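Local coordinates for 11S globulin seed storage protein (PDB 3QAC), which serves as a seed storage protein, a nutrient reservoir of the 11S globulin family that assembles as a hexamer, at the interface of chains A and B. Numbering follows the deposited sequence. Chains: chain A/B, 11S globulin seed storage protein.

Contact 1: the interface of chains A and B. Residues chain A 68-69, 144-145, 170-172; chain B 342-343, 382-383.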
loop_
_atom_site.group_PDB
_atom_site.type_symbol
_atom_site.label_atom_id
_atom_site.label_comp_id
_atom_site.label_asym_id
_atom_site.label_seq_id
_atom_site.Cartn_x
_atom_site.Cartn_y
_atom_site.Cartn_z
ATOM N N THR A 68 -7.254 18.515 2.025
ATOM C CA THR A 68 -6.888 17.835 0.803
ATOM C C THR A 68 -6.836 16.364 1.130
ATOM O O THR A 68 -6.529 15.991 2.259
ATOM C CB THR A 68 -5.534 18.344 0.222
ATOM O OG1 THR A 68 -5.130 17.513 -0.876
ATOM C CG2 THR A 68 -4.443 18.352 1.285
ATOM N N SER A 69 -7.171 15.538 0.150
ATOM C CA SER A 69 -7.220 14.098 0.327
ATOM C C SER A 69 -5.844 13.507 0.588
ATOM O O SER A 69 -5.741 12.374 1.036
ATOM C CB SER A 69 -7.808 13.442 -0.922
ATOM O OG SER A 69 -7.000 13.750 -2.041
ATOM N N ALA A 144 -4.179 13.167 6.020
ATOM C CA ALA A 144 -5.105 13.289 4.909
ATOM C C ALA A 144 -6.480 13.733 5.398
ATOM O O ALA A 144 -6.954 13.272 6.419
ATOM C CB ALA A 144 -5.203 11.985 4.179
ATOM N N GLY A 145 -7.103 14.647 4.668
ATOM C CA GLY A 145 -8.491 14.976 4.905
ATOM C C GLY A 145 -8.739 15.937 6.055
ATOM O O GLY A 145 -9.843 16.459 6.199
ATOM N N ALA A 170 -2.962 7.066 1.819
ATOM C CA ALA A 170 -4.086 7.805 2.397
ATOM C C ALA A 170 -4.921 8.560 1.355
ATOM O O ALA A 170 -6.108 8.779 1.555
ATOM C CB ALA A 170 -3.606 8.751 3.492
ATOM N N ASN A 171 -4.293 8.983 0.262
ATOM C CA ASN A 171 -5.022 9.640 -0.815
ATOM C C ASN A 171 -5.687 8.618 -1.735
ATOM O O ASN A 171 -5.006 7.896 -2.458
ATOM C CB ASN A 171 -4.113 10.547 -1.652
ATOM C CG ASN A 171 -4.845 11.118 -2.884
ATOM O OD1 ASN A 171 -6.037 11.400 -2.831
ATOM N ND2 ASN A 171 -4.134 11.251 -3.990
ATOM N N GLN A 172 -7.014 8.560 -1.703
ATOM C CA GLN A 172 -7.734 7.604 -2.532
ATOM C C GLN A 172 -8.404 8.257 -3.758
ATOM O O GLN A 172 -9.161 7.617 -4.473
ATOM C CB GLN A 172 -8.737 6.821 -1.683
ATOM C CG GLN A 172 -8.082 6.084 -0.493
ATOM C CD GLN A 172 -9.011 5.064 0.146
ATOM O OE1 GLN A 172 -8.638 4.338 1.071
ATOM N NE2 GLN A 172 -10.227 5.020 -0.333
ATOM N N LEU B 342 -13.019 11.873 5.782
ATOM C CA LEU B 342 -11.620 12.309 5.716
ATOM C C LEU B 342 -10.767 11.361 4.930
ATOM O O LEU B 342 -9.851 11.780 4.222
ATOM C CB LEU B 342 -10.965 12.394 7.096
ATOM C CG LEU B 342 -11.430 13.242 8.277
ATOM C CD1 LEU B 342 -10.246 14.025 8.855
ATOM C CD2 LEU B 342 -12.608 14.127 7.975
ATOM N N ASN B 343 -11.044 10.074 5.068
ATOM C CA ASN B 343 -10.039 9.092 4.701
ATOM C C ASN B 343 -10.467 8.017 3.711
ATOM O O ASN B 343 -9.666 7.177 3.319
ATOM C CB ASN B 343 -9.431 8.462 5.976
ATOM C CG ASN B 343 -10.427 8.373 7.114
ATOM O OD1 ASN B 343 -11.638 8.262 6.895
ATOM N ND2 ASN B 343 -9.925 8.428 8.348
ATOM N N GLN B 382 -13.922 9.907 -1.405
ATOM C CA GLN B 382 -13.184 10.483 -0.294
ATOM C C GLN B 382 -13.164 11.982 -0.420
ATOM O O GLN B 382 -12.837 12.512 -1.484
ATOM C CB GLN B 382 -11.736 9.981 -0.264
ATOM C CG GLN B 382 -10.877 10.701 0.792
ATOM C CD GLN B 382 -9.391 10.373 0.700
ATOM O OE1 GLN B 382 -8.643 10.617 1.651
ATOM N NE2 GLN B 382 -8.959 9.822 -0.437
ATOM N N ASN B 383 -13.520 12.652 0.670
ATOM C CA ASN B 383 -13.415 14.089 0.793
ATOM C C ASN B 383 -14.551 14.834 0.118
ATOM O O ASN B 383 -14.708 16.023 0.338
ATOM C CB ASN B 383 -12.050 14.607 0.303
ATOM C CG ASN B 383 -10.944 14.463 1.355
ATOM O OD1 ASN B 383 -9.868 15.047 1.213
ATOM N ND2 ASN B 383 -11.211 13.697 2.414
#

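Contact 2: the interface of chains A and B. Residues chain A 172-173, 181; chain B 14, 47, 345, 381-384.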
loop_
_atom_site.group_PDB
_atom_site.type_symbol
_atom_site.label_atom_id
_atom_site.label_comp_id
_atom_site.label_asym_id
_atom_site.label_seq_id
_atom_site.Cartn_x
_atom_site.Cartn_y
_atom_site.Cartn_z
ATOM N N GLN A 172 -7.014 8.560 -1.703
ATOM C CA GLN A 172 -7.734 7.604 -2.532
ATOM C C GLN A 172 -8.404 8.257 -3.758
ATOM O O GLN A 172 -9.161 7.617 -4.473
ATOM C CB GLN A 172 -8.737 6.821 -1.683
ATOM C CG GLN A 172 -8.082 6.084 -0.493
ATOM C CD GLN A 172 -9.011 5.064 0.146
ATOM O OE1 GLN A 172 -8.638 4.338 1.071
ATOM N NE2 GLN A 172 -10.227 5.020 -0.333
ATOM N N LEU A 173 -8.135 9.536 -3.982
ATOM C CA LEU A 173 -8.615 10.217 -5.182
ATOM C C LEU A 173 -7.528 10.121 -6.244
ATOM O O LEU A 173 -6.700 9.244 -6.180
ATOM C CB LEU A 173 -8.947 11.672 -4.876
ATOM C CG LEU A 173 -10.030 11.857 -3.805
ATOM C CD1 LEU A 173 -10.098 13.306 -3.330
ATOM C CD2 LEU A 173 -11.372 11.401 -4.332
ATOM N N PHE A 181 -10.196 20.911 -1.139
ATOM C CA PHE A 181 -11.548 21.354 -0.847
ATOM C C PHE A 181 -11.464 22.503 0.157
ATOM O O PHE A 181 -10.847 22.358 1.209
ATOM C CB PHE A 181 -12.367 20.215 -0.229
ATOM C CG PHE A 181 -12.405 18.943 -1.048
ATOM C CD1 PHE A 181 -13.580 18.527 -1.649
ATOM C CD2 PHE A 181 -11.279 18.149 -1.184
ATOM C CE1 PHE A 181 -13.637 17.350 -2.382
ATOM C CE2 PHE A 181 -11.326 16.970 -1.912
ATOM C CZ PHE A 181 -12.513 16.566 -2.510
ATOM N N CYS B 14 -11.249 9.816 -10.732
ATOM C CA CYS B 14 -11.829 10.570 -9.621
ATOM C C CYS B 14 -12.106 12.039 -9.923
ATOM O O CYS B 14 -12.585 12.752 -9.054
ATOM C CB CYS B 14 -10.987 10.430 -8.346
ATOM S SG CYS B 14 -10.960 8.758 -7.719
ATOM N N CYS B 47 -13.149 4.933 -9.640
ATOM C CA CYS B 47 -12.539 5.842 -8.696
ATOM C C CYS B 47 -12.401 5.189 -7.307
ATOM O O CYS B 47 -11.359 5.303 -6.669
ATOM C CB CYS B 47 -13.379 7.116 -8.590
ATOM S SG CYS B 47 -12.849 8.225 -7.260
ATOM N N HIS B 345 -13.507 6.409 0.601
ATOM C CA HIS B 345 -14.668 6.467 -0.279
ATOM C C HIS B 345 -15.804 5.847 0.484
ATOM O O HIS B 345 -15.629 4.917 1.257
ATOM C CB HIS B 345 -14.472 5.662 -1.580
ATOM C CG HIS B 345 -13.370 6.180 -2.442
ATOM N ND1 HIS B 345 -13.498 7.324 -3.202
ATOM C CD2 HIS B 345 -12.114 5.727 -2.652
ATOM C CE1 HIS B 345 -12.363 7.557 -3.835
ATOM N NE2 HIS B 345 -11.510 6.599 -3.526
ATOM N N PRO B 381 -17.069 9.817 -3.164
ATOM C CA PRO B 381 -15.603 9.777 -3.123
ATOM C C PRO B 381 -15.038 10.455 -1.880
ATOM O O PRO B 381 -15.601 11.436 -1.354
ATOM C CB PRO B 381 -15.189 10.547 -4.390
ATOM C CG PRO B 381 -16.442 10.538 -5.284
ATOM C CD PRO B 381 -17.583 10.601 -4.295
ATOM N N GLN B 382 -13.922 9.907 -1.405
ATOM C CA GLN B 382 -13.184 10.483 -0.294
ATOM C C GLN B 382 -13.164 11.982 -0.420
ATOM O O GLN B 382 -12.837 12.512 -1.484
ATOM C CB GLN B 382 -11.736 9.981 -0.264
ATOM C CG GLN B 382 -10.877 10.701 0.792
ATOM C CD GLN B 382 -9.391 10.373 0.700
ATOM O OE1 GLN B 382 -8.643 10.617 1.651
ATOM N NE2 GLN B 382 -8.959 9.822 -0.437
ATOM N N ASN B 383 -13.520 12.652 0.670
ATOM C CA ASN B 383 -13.415 14.089 0.793
ATOM C C ASN B 383 -14.551 14.834 0.118
ATOM O O ASN B 383 -14.708 16.023 0.338
ATOM C CB ASN B 383 -12.050 14.607 0.303
ATOM C CG ASN B 383 -10.944 14.463 1.355
ATOM O OD1 ASN B 383 -9.868 15.047 1.213
ATOM N ND2 ASN B 383 -11.211 13.697 2.414
ATOM N N PHE B 384 -15.354 14.142 -0.687
ATOM C CA PHE B 384 -16.521 14.793 -1.269
ATOM C C PHE B 384 -17.545 15.089 -0.174
ATOM O O PHE B 384 -17.928 14.204 0.602
ATOM C CB PHE B 384 -17.146 13.954 -2.398
ATOM C CG PHE B 384 -16.449 14.102 -3.751
ATOM C CD1 PHE B 384 -17.189 14.085 -4.934
ATOM C CD2 PHE B 384 -15.070 14.239 -3.834
ATOM C CE1 PHE B 384 -16.574 14.201 -6.182
ATOM C CE2 PHE B 384 -14.436 14.370 -5.077
ATOM C CZ PHE B 384 -15.203 14.349 -6.263
HETATM O O HOH W 1 -8.753 6.343 -6.555
#

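Contact 3: the interface of chains A and B. Residues chain A 126-128, 131, 149; chain B 420-423, 441.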
loop_
_atom_site.group_PDB
_atom_site.type_symbol
_atom_site.label_atom_id
_atom_site.label_comp_id
_atom_site.label_asym_id
_atom_site.label_seq_id
_atom_site.Cartn_x
_atom_site.Cartn_y
_atom_site.Cartn_z
ATOM N N ASP A 126 -16.576 31.609 23.771
ATOM C CA ASP A 126 -16.300 30.821 22.576
ATOM C C ASP A 126 -15.726 29.451 22.896
ATOM O O ASP A 126 -15.070 29.255 23.918
ATOM C CB ASP A 126 -15.337 31.565 21.648
ATOM C CG ASP A 126 -15.389 31.047 20.213
ATOM O OD1 ASP A 126 -14.367 31.158 19.498
ATOM O OD2 ASP A 126 -16.457 30.530 19.804
ATOM N N GLN A 127 -15.992 28.505 22.006
ATOM C CA GLN A 127 -15.375 27.195 22.054
ATOM C C GLN A 127 -14.774 26.910 20.683
ATOM O O GLN A 127 -15.391 27.182 19.644
ATOM C CB GLN A 127 -16.406 26.114 22.373
ATOM C CG GLN A 127 -17.378 26.445 23.493
ATOM C CD GLN A 127 -18.593 25.526 23.478
ATOM O OE1 GLN A 127 -19.704 25.944 23.802
ATOM N NE2 GLN A 127 -18.388 24.271 23.075
ATOM N N HIS A 128 -13.569 26.363 20.677
ATOM C CA HIS A 128 -12.970 25.892 19.442
ATOM C C HIS A 128 -11.938 24.820 19.746
ATOM O O HIS A 128 -11.627 24.558 20.906
ATOM C CB HIS A 128 -12.373 27.047 18.633
ATOM C CG HIS A 128 -11.530 27.989 19.434
ATOM N ND1 HIS A 128 -10.307 27.630 19.960
ATOM C CD2 HIS A 128 -11.711 29.290 19.756
ATOM C CE1 HIS A 128 -9.780 28.665 20.592
ATOM N NE2 HIS A 128 -10.611 29.685 20.481
ATOM N N ILE A 131 -5.734 25.367 19.242
ATOM C CA ILE A 131 -4.955 26.213 18.367
ATOM C C ILE A 131 -3.509 25.860 18.618
ATOM O O ILE A 131 -3.098 25.686 19.770
ATOM C CB ILE A 131 -5.169 27.680 18.721
ATOM C CG1 ILE A 131 -6.588 28.104 18.338
ATOM C CG2 ILE A 131 -4.130 28.544 18.042
ATOM C CD1 ILE A 131 -7.030 27.634 16.937
ATOM N N TRP A 149 -6.890 25.709 8.950
ATOM C CA TRP A 149 -6.678 27.071 8.513
ATOM C C TRP A 149 -5.411 27.559 9.182
ATOM O O TRP A 149 -4.952 26.983 10.169
ATOM C CB TRP A 149 -7.867 27.944 8.903
ATOM C CG TRP A 149 -8.197 27.829 10.344
ATOM C CD1 TRP A 149 -9.068 26.955 10.916
ATOM C CD2 TRP A 149 -7.654 28.610 11.409
ATOM N NE1 TRP A 149 -9.112 27.147 12.268
ATOM C CE2 TRP A 149 -8.248 28.157 12.602
ATOM C CE3 TRP A 149 -6.726 29.656 11.471
ATOM C CZ2 TRP A 149 -7.942 28.699 13.846
ATOM C CZ3 TRP A 149 -6.420 30.200 12.719
ATOM C CH2 TRP A 149 -7.030 29.716 13.887
ATOM N N SER B 420 -15.694 23.951 15.551
ATOM C CA SER B 420 -14.288 23.882 15.922
ATOM C C SER B 420 -13.514 25.156 15.563
ATOM O O SER B 420 -12.427 25.390 16.088
ATOM C CB SER B 420 -13.626 22.662 15.284
ATOM O OG SER B 420 -14.169 21.464 15.811
ATOM N N LEU B 421 -14.075 25.972 14.676
ATOM C CA LEU B 421 -13.444 27.238 14.285
ATOM C C LEU B 421 -13.608 28.334 15.338
ATOM O O LEU B 421 -14.705 28.550 15.838
ATOM C CB LEU B 421 -14.030 27.748 12.969
ATOM C CG LEU B 421 -13.780 26.904 11.732
ATOM C CD1 LEU B 421 -14.474 27.514 10.550
ATOM C CD2 LEU B 421 -12.266 26.784 11.491
ATOM N N PRO B 422 -12.513 29.040 15.663
ATOM C CA PRO B 422 -12.613 30.182 16.570
ATOM C C PRO B 422 -13.549 31.192 15.937
ATOM O O PRO B 422 -13.413 31.460 14.741
ATOM C CB PRO B 422 -11.183 30.734 16.600
ATOM C CG PRO B 422 -10.329 29.604 16.183
ATOM C CD PRO B 422 -11.140 28.859 15.170
ATOM N N ILE B 423 -14.490 31.727 16.706
ATOM C CA ILE B 423 -15.525 32.588 16.132
ATOM C C ILE B 423 -15.000 33.727 15.217
ATOM O O ILE B 423 -15.625 34.067 14.216
ATOM C CB ILE B 423 -16.475 33.134 17.224
ATOM C CG1 ILE B 423 -17.541 34.023 16.590
ATOM C CG2 ILE B 423 -15.697 33.883 18.294
ATOM C CD1 ILE B 423 -18.904 33.810 17.169
ATOM N N LYS B 441 -22.256 29.114 14.380
ATOM C CA LYS B 441 -21.584 28.102 15.182
ATOM C C LYS B 441 -22.527 27.297 16.064
ATOM O O LYS B 441 -22.388 26.078 16.157
ATOM C CB LYS B 441 -20.479 28.713 16.046
ATOM C CG LYS B 441 -19.281 29.204 15.260
ATOM C CD LYS B 441 -18.103 29.540 16.170
ATOM C CE LYS B 441 -17.625 28.329 16.952
ATOM N NZ LYS B 441 -16.383 28.633 17.720
HETATM O O HOH W 2 -9.943 25.593 14.688
#

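Contact 1: the interface of chains A and B
B:Gln382 reaches from chain B into chain A and ends between A:Ser69, A:Ala170 and A:Gln172. The protein is an 11S globulin, with two cupin regions in each chain. Here the N-terminal cupin region of A meets the C-terminal one of B. CB of B:Gln382 starts the arm, with CG anti to the backbone N (chi1 173°). The chain beyond CG is extended and carries the amide across. CD of B:Gln382 lies 3.8 Å from CB of A:Ser69. At the tip, OE1 of B:Gln382 is modelled 3.1 Å from the backbone O of A:Ala170, although both atoms can only accept. NE2 of B:Gln382 is modelled 2.6 Å from the backbone N of A:Gln172, and both are donors. The two pairs are clashes. Turning the amide over would probably pair each atom with a suitable partner, so its assignment is doubtful. The amides of B:Gln382 and A:Gln172 stand steeply to each other, their planes 71° apart. OD1 of B:Asn383 comes close to the backbone N of A:Ser69, but that N-H points away and makes no bond to it. ND2 of B:Asn383 donates to the backbone O of B:Leu342 at 3.0 Å, with the donor above the carbonyl plane. The same O of B:Leu342 faces CA of A:Gly145 at 3.5 Å. Branch CD1 of B:Leu342 rests 3.6 Å from O of A:Gly145. Within chain A, OG of A:Ser69 donates to OD1 of A:Asn171 at 2.7 Å.

Contact 2: the interface of chains A and B
The backbone O of A:Gln172 is gripped by B:His345 and a water molecule at this junction between cupin regions. NE2 of B:His345 donates to the backbone O of A:Gln172 at 2.7 Å, bent to 140° at the hydrogen. The oxygen lies at the edge of the imidazole, close to the ring plane. The donor stands above the carbonyl plane. Water 1 holds the same O and also meets the backbone O of B:Cys47 at 2.8 Å, bridging the chains. B:Cys47 is joined to B:Cys14 by a disulfide. SG of B:Cys14 packs 3.8 Å from CA of A:Leu173. The side chain of A:Leu173 straddles the backbone O of B:Gln382, with CD1 and CD2 each 3.4 Å from it. CD2 also touches CB of B:Pro381. CG of A:Phe181 is anti to its carbonyl carbon (chi1 -55°), pointing the ring at B:Asn383. One face of A:Phe181 lies under the backbone O of B:Asn383, which is 3.2 Å above the ring plane near the rim. CE2 of A:Phe181 lies 3.3 Å from CB of B:Asn383. CZ of A:Phe181 meets CD2 of B:Phe384 at 3.7 Å. An alanine in place of A:Phe181 would probably open a gap beside B:Asn383 and leave B:Phe384 without its aromatic neighbour.

Contact 3: the interface of chains A and B
A:Asp126 clasps B:Ile423 and B:Lys441 with its two carboxylate oxygens. OD1 of A:Asp126 accepts from the backbone N of B:Ile423 at 2.9 Å, and the bond is nearly straight (176° at the hydrogen). This N-H opens helix 423-430, so the carboxylate caps a helix start of the other chain and may be stabilised by it. OD2 of A:Asp126 forms a salt bridge with NZ of B:Lys441 at 2.8 Å. Both oxygens are met on the syn side. The lysine chain bends at chi3 (61°), and its ammonium also donates to the backbone O of A:Gln127 and to that of B:Leu421.

The tight apolar part centres on B:Pro422. CG of B:Pro422 sits over one face of the A:His128 ring, 3.7 Å above the plane and towards the rim. CG of B:Pro422 also meets CZ2 of A:Trp149 at 3.5 Å, tip to tip. CD1 of A:Ile131 touches CG of B:Pro422 more distantly, at 3.9 Å. CD2 of B:Leu421 packs alongside CD1 of A:Trp149 at 3.3 Å. On the looser side the contact is made through water. NE1 of A:Trp149 bonds in the ring plane to water 2, 3.0 Å away. Water 2 also bonds to the backbone O of B:Ser420. In the fold, chain A offers a loop and strands 131-135 and 147-151 of its N-terminal cupin region. Chain B brings helices 417-420, 423-430 and 434-442, with the short loop between the first two, against them.

Contacts 1 and 2 are neighbours. Their C-alpha centres lie about 7 Å apart, and they share A:Gln172, B:Gln382 and B:Asn383, so they form one continuous patch. Contact 3 is a separate anchor, its C-alpha centre about 22 Å from that of contact 1 and 26 Å from that of contact 2. Contacts 1 and 2 are made mostly by loops, with strand 180-182 of A and the disulfide at helix 43-48 of B joining in contact 2. Contact 3 uses helices near the C-terminal end of B. Repeated around the three copies, this pairing suits a ring-like trimer, probably half of the hexamer.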